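Local coordinates for protein alcohol dehydrogenase IV (Corynebacterium glutamicum, PDB 3IV7) that probably reduces maleylacetate with a nicotinamide cofactor, as a member of the iron-containing alcohol dehydrogenase family, at residues Thr262-Phe270 against Ala291-Arg299. Numbering follows the deposited sequence.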
ATOM      1  N   THR A 262       6.906   3.743 -26.209  1.00 24.66           N
ATOM      2  CA  THR A 262       7.412   4.807 -27.063  1.00 24.81           C
ATOM      3  C   THR A 262       7.121   6.199 -26.518  1.00 26.33           C
ATOM      4  O   THR A 262       7.990   7.057 -26.508  1.00 25.47           O
ATOM      5  CB  THR A 262       6.837   4.697 -28.476  1.00 25.70           C
ATOM      6  OG1 THR A 262       7.173   3.417 -29.024  1.00 25.51           O
ATOM      7  CG2 THR A 262       7.386   5.834 -29.396  1.00 18.31           C
ATOM      8  N   VAL A 263       5.903   6.404 -26.043  1.00 25.28           N
ATOM      9  CA  VAL A 263       5.463   7.725 -25.604  1.00 24.12           C
ATOM     10  C   VAL A 263       6.103   8.185 -24.276  1.00 24.15           C
ATOM     11  O   VAL A 263       6.398   9.386 -24.098  1.00 22.98           O
ATOM     12  CB  VAL A 263       3.926   7.768 -25.504  1.00 22.23           C
ATOM     13  CG1 VAL A 263       3.470   9.023 -24.788  1.00 23.64           C
ATOM     14  CG2 VAL A 263       3.313   7.687 -26.911  1.00 23.43           C
ATOM     15  N   LEU A 264       6.336   7.230 -23.367  1.00 25.00           N
ATOM     16  CA  LEU A 264       6.839   7.520 -22.020  1.00 23.68           C
ATOM     17  C   LEU A 264       8.027   8.483 -21.937  1.00 25.13           C
ATOM     18  O   LEU A 264       7.955   9.483 -21.234  1.00 29.51           O
ATOM     19  CB  LEU A 264       7.154   6.214 -21.286  1.00 23.77           C
ATOM     20  CG  LEU A 264       7.793   6.355 -19.885  1.00 26.69           C
ATOM     21  CD1 LEU A 264       6.930   7.209 -18.953  1.00 26.25           C
ATOM     22  CD2 LEU A 264       8.066   4.958 -19.280  1.00 24.88           C
ATOM     23  N   PRO A 265       9.129   8.197 -22.657  1.00 25.00           N
ATOM     24  CA  PRO A 265      10.266   9.117 -22.514  1.00 24.41           C
ATOM     25  C   PRO A 265       9.975  10.546 -22.937  1.00 25.19           C
ATOM     26  O   PRO A 265      10.590  11.481 -22.419  1.00 27.76           O
ATOM     27  CB  PRO A 265      11.311   8.512 -23.423  1.00 26.38           C
ATOM     28  CG  PRO A 265      10.482   7.645 -24.427  1.00 24.11           C
ATOM     29  CD  PRO A 265       9.411   7.104 -23.611  1.00 19.51           C
ATOM     30  N   TYR A 266       9.062  10.715 -23.885  1.00 28.61           N
ATOM     31  CA  TYR A 266       8.677  12.055 -24.374  1.00 27.48           C
ATOM     32  C   TYR A 266       7.833  12.804 -23.328  1.00 24.91           C
ATOM     33  O   TYR A 266       8.037  14.001 -23.097  1.00 25.67           O
ATOM     34  CB  TYR A 266       7.964  11.949 -25.766  1.00 25.09           C
ATOM     35  CG  TYR A 266       8.905  11.362 -26.772  1.00 24.36           C
ATOM     36  CD1 TYR A 266       9.931  12.137 -27.313  1.00 26.72           C
ATOM     37  CD2 TYR A 266       8.903  10.012 -27.035  1.00 22.76           C
ATOM     38  CE1 TYR A 266      10.880  11.592 -28.105  1.00 28.15           C
ATOM     39  CE2 TYR A 266       9.826   9.457 -27.856  1.00 25.38           C
ATOM     40  CZ  TYR A 266      10.832  10.250 -28.389  1.00 26.44           C
ATOM     41  OH  TYR A 266      11.782   9.698 -29.220  1.00 24.02           O
ATOM     42  N   VAL A 267       6.957  12.086 -22.634  1.00 25.59           N
ATOM     43  CA  VAL A 267       6.169  12.717 -21.553  1.00 23.83           C
ATOM     44  C   VAL A 267       7.079  13.013 -20.377  1.00 24.53           C
ATOM     45  O   VAL A 267       6.973  14.067 -19.759  1.00 25.34           O
ATOM     46  CB  VAL A 267       5.015  11.888 -21.123  1.00 23.87           C
ATOM     47  CG1 VAL A 267       4.280  12.585 -19.974  1.00 23.19           C
ATOM     48  CG2 VAL A 267       4.062  11.623 -22.328  1.00 20.30           C
ATOM     49  N   LEU A 268       8.025  12.124 -20.106  1.00 26.25           N
ATOM     50  CA  LEU A 268       8.989  12.389 -19.041  1.00 25.79           C
ATOM     51  C   LEU A 268       9.808  13.631 -19.367  1.00 28.32           C
ATOM     52  O   LEU A 268       9.909  14.556 -18.534  1.00 28.96           O
ATOM     53  CB  LEU A 268       9.907  11.220 -18.821  1.00 25.28           C
ATOM     54  CG  LEU A 268      10.935  11.406 -17.712  1.00 27.04           C
ATOM     55  CD1 LEU A 268      10.237  11.777 -16.371  1.00 21.31           C
ATOM     56  CD2 LEU A 268      11.744  10.144 -17.585  1.00 29.07           C
ATOM     57  N   ALA A 269      10.399  13.658 -20.561  1.00 27.60           N
ATOM     58  CA  ALA A 269      11.207  14.804 -21.003  1.00 26.85           C
ATOM     59  C   ALA A 269      10.426  16.089 -20.917  1.00 28.51           C
ATOM     60  O   ALA A 269      10.946  17.110 -20.484  1.00 32.03           O
ATOM     61  CB  ALA A 269      11.694  14.590 -22.432  1.00 24.54           C
ATOM     62  N   PHE A 270       9.164  16.024 -21.328  1.00 29.98           N
ATOM     63  CA  PHE A 270       8.264  17.184 -21.385  1.00 29.11           C
ATOM     64  C   PHE A 270       7.935  17.752 -19.994  1.00 30.24           C
ATOM     65  O   PHE A 270       8.018  18.955 -19.784  1.00 28.26           O
ATOM     66  CB  PHE A 270       6.957  16.762 -22.087  1.00 31.42           C
ATOM     67  CG  PHE A 270       5.921  17.860 -22.201  1.00 30.25           C
ATOM     68  CD1 PHE A 270       5.957  18.756 -23.258  1.00 32.86           C
ATOM     69  CD2 PHE A 270       4.859  17.925 -21.315  1.00 30.37           C
ATOM     70  CE1 PHE A 270       4.989  19.758 -23.376  1.00 33.06           C
ATOM     71  CE2 PHE A 270       3.871  18.918 -21.439  1.00 27.11           C
ATOM     72  CZ  PHE A 270       3.944  19.829 -22.458  1.00 35.05           C
ATOM     73  N   ALA A 291      16.091  11.652 -13.879  1.00 28.42           N
ATOM     74  CA  ALA A 291      15.120  10.619 -14.201  1.00 28.91           C
ATOM     75  C   ALA A 291      15.249  10.189 -15.654  1.00 28.49           C
ATOM     76  O   ALA A 291      15.140   8.990 -15.981  1.00 27.32           O
ATOM     77  CB  ALA A 291      13.720  11.123 -13.915  1.00 27.20           C
ATOM     78  N   LEU A 292      15.496  11.155 -16.527  1.00 30.41           N
ATOM     79  CA  LEU A 292      15.572  10.881 -17.976  1.00 28.89           C
ATOM     80  C   LEU A 292      16.806  10.064 -18.341  1.00 29.09           C
ATOM     81  O   LEU A 292      16.722   9.174 -19.151  1.00 31.03           O
ATOM     82  CB  LEU A 292      15.535  12.172 -18.784  1.00 27.76           C
ATOM     83  CG  LEU A 292      15.370  11.997 -20.311  1.00 28.30           C
ATOM     84  CD1 LEU A 292      14.067  11.324 -20.653  1.00 27.38           C
ATOM     85  CD2 LEU A 292      15.471  13.334 -21.014  1.00 29.46           C
ATOM     86  N   GLU A 293      17.953  10.345 -17.744  1.00 28.14           N
ATOM     87  CA  GLU A 293      19.121   9.538 -18.083  1.00 31.44           C
ATOM     88  C   GLU A 293      18.905   8.106 -17.571  1.00 29.51           C
ATOM     89  O   GLU A 293      19.306   7.161 -18.204  1.00 30.57           O
ATOM     90  CB  GLU A 293      20.442  10.148 -17.571  1.00 31.46           C
ATOM     91  CG  GLU A 293      20.717  10.004 -16.105  1.00 45.09           C
ATOM     92  CD  GLU A 293      21.994  10.780 -15.658  1.00 46.78           C
ATOM     93  OE1 GLU A 293      22.168  11.944 -16.093  1.00 55.54           O
ATOM     94  OE2 GLU A 293      22.802  10.223 -14.868  1.00 51.69           O
ATOM     95  N   GLY A 294      18.231   7.963 -16.445  1.00 29.09           N
ATOM     96  CA  GLY A 294      17.892   6.650 -15.949  1.00 28.36           C
ATOM     97  C   GLY A 294      16.994   5.926 -16.943  1.00 26.71           C
ATOM     98  O   GLY A 294      17.253   4.782 -17.293  1.00 28.62           O
ATOM     99  N   LEU A 295      15.927   6.589 -17.386  1.00 26.36           N
ATOM    100  CA  LEU A 295      15.027   5.985 -18.348  1.00 26.68           C
ATOM    101  C   LEU A 295      15.768   5.664 -19.659  1.00 26.79           C
ATOM    102  O   LEU A 295      15.586   4.596 -20.215  1.00 27.37           O
ATOM    103  CB  LEU A 295      13.809   6.873 -18.627  1.00 28.00           C
ATOM    104  CG  LEU A 295      12.796   6.302 -19.653  1.00 24.60           C
ATOM    105  CD1 LEU A 295      12.304   4.892 -19.202  1.00 21.17           C
ATOM    106  CD2 LEU A 295      11.629   7.253 -19.801  1.00 20.87           C
ATOM    107  N   GLN A 296      16.608   6.593 -20.129  1.00 27.87           N
ATOM    108  CA  GLN A 296      17.332   6.405 -21.393  1.00 27.30           C
ATOM    109  C   GLN A 296      18.331   5.239 -21.325  1.00 27.63           C
ATOM    110  O   GLN A 296      18.438   4.461 -22.274  1.00 22.60           O
ATOM    111  CB  GLN A 296      18.027   7.697 -21.828  1.00 28.22           C
ATOM    112  CG  GLN A 296      17.083   8.814 -22.271  1.00 28.91           C
ATOM    113  CD  GLN A 296      16.234   8.452 -23.492  1.00 36.22           C
ATOM    114  OE1 GLN A 296      15.132   7.914 -23.357  1.00 30.20           O
ATOM    115  NE2 GLN A 296      16.704   8.842 -24.681  1.00 28.60           N
ATOM    116  N   ARG A 297      19.030   5.102 -20.195  1.00 27.46           N
ATOM    117  CA  ARG A 297      19.926   3.970 -19.989  1.00 28.66           C
ATOM    118  C   ARG A 297      19.177   2.662 -19.973  1.00 26.59           C
ATOM    119  O   ARG A 297      19.678   1.658 -20.471  1.00 26.73           O
ATOM    120  CB  ARG A 297      20.692   4.110 -18.686  1.00 31.00           C
ATOM    121  CG  ARG A 297      21.719   5.156 -18.733  1.00 37.81           C
ATOM    122  CD  ARG A 297      22.407   5.345 -17.415  1.00 49.95           C
ATOM    123  NE  ARG A 297      23.328   6.488 -17.464  1.00 54.94           N
ATOM    124  CZ  ARG A 297      24.082   6.899 -16.450  1.00 59.30           C
ATOM    125  NH1 ARG A 297      24.057   6.256 -15.288  1.00 64.27           N
ATOM    126  NH2 ARG A 297      24.880   7.951 -16.606  1.00 63.84           N
ATOM    127  N   LEU A 298      18.006   2.642 -19.347  1.00 25.25           N
ATOM    128  CA  LEU A 298      17.198   1.449 -19.349  1.00 27.14           C
ATOM    129  C   LEU A 298      16.796   1.112 -20.764  1.00 27.36           C
ATOM    130  O   LEU A 298      16.979  -0.044 -21.227  1.00 29.28           O
ATOM    131  CB  LEU A 298      15.968   1.613 -18.478  1.00 26.59           C
ATOM    132  CG  LEU A 298      14.948   0.481 -18.552  1.00 24.64           C
ATOM    133  CD1 LEU A 298      15.556  -0.866 -18.109  1.00 26.33           C
ATOM    134  CD2 LEU A 298      13.761   0.859 -17.684  1.00 25.37           C
ATOM    135  N   ARG A 299      16.280   2.107 -21.478  1.00 27.04           N
ATOM    136  CA  ARG A 299      15.809   1.894 -22.851  1.00 27.45           C
ATOM    137  C   ARG A 299      16.891   1.358 -23.766  1.00 29.97           C
ATOM    138  O   ARG A 299      16.662   0.404 -24.528  1.00 28.80           O
ATOM    139  CB  ARG A 299      15.212   3.171 -23.423  1.00 28.18           C
ATOM    140  CG  ARG A 299      13.879   3.559 -22.751  1.00 27.58           C
ATOM    141  CD  ARG A 299      13.324   4.810 -23.307  1.00 23.64           C
ATOM    142  NE  ARG A 299      12.918   4.626 -24.687  1.00 24.96           N
ATOM    143  CZ  ARG A 299      13.280   5.396 -25.709  1.00 27.54           C
ATOM    144  NH1 ARG A 299      14.069   6.462 -25.542  1.00 31.74           N
ATOM    145  NH2 ARG A 299      12.827   5.112 -26.919  1.00 27.67           N
TER
HETATM  146  O   HOH W   1      12.686   7.162 -29.202  1.00 27.11           O
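Leu268 and Leu295 meet at the apolar centre of this contact, running past each other in opposite senses until their CD2 methyls lie 3.6 Å apart. Leu295 CD2 also settles on the backbone of Pro265, 3.6 Å from its CA, and meets Leu264 CG at a slant. With CG anti to the backbone N (chi1 -179°), Leu268 reaches across to the facing helix, where its CD2 rests 3.9 Å from Leu292 CA and near Ala291. Leu292 returns the contact through both methyls, CD1 lying against Pro265 O and Leu268 CD2, CD2 lying 4.2 Å from Ala269 CB. The polar end is built on Pro265, whose CG sits over the centre of one face of the Arg299 guanidinium, 3.8 Å from CZ. A bend at chi3 (67°) lays that group across the proline ring. Arg299 NH1 donates to Gln296 OE1 (2.8 Å, N-H...O 153°), nearly within the guanidinium plane, while NH2 donates to a water, which in turn donates to Tyr266 OH; NH2 is also hydrogen-bonded to Pro305 O. The helices, parts of 256-271 and 291-301 in the all-helical C-terminal region, run nearly antiparallel with axes 10.1 Å apart; Ile179 and Leu175 of helix 164-181 extend the leucine cluster. No direct hydrogen bond joins the two segments: apolar packing carries the pairing, and the bonds of NH1 and NH2 probably help fix the rotation of the guanidinium over Pro265 CG.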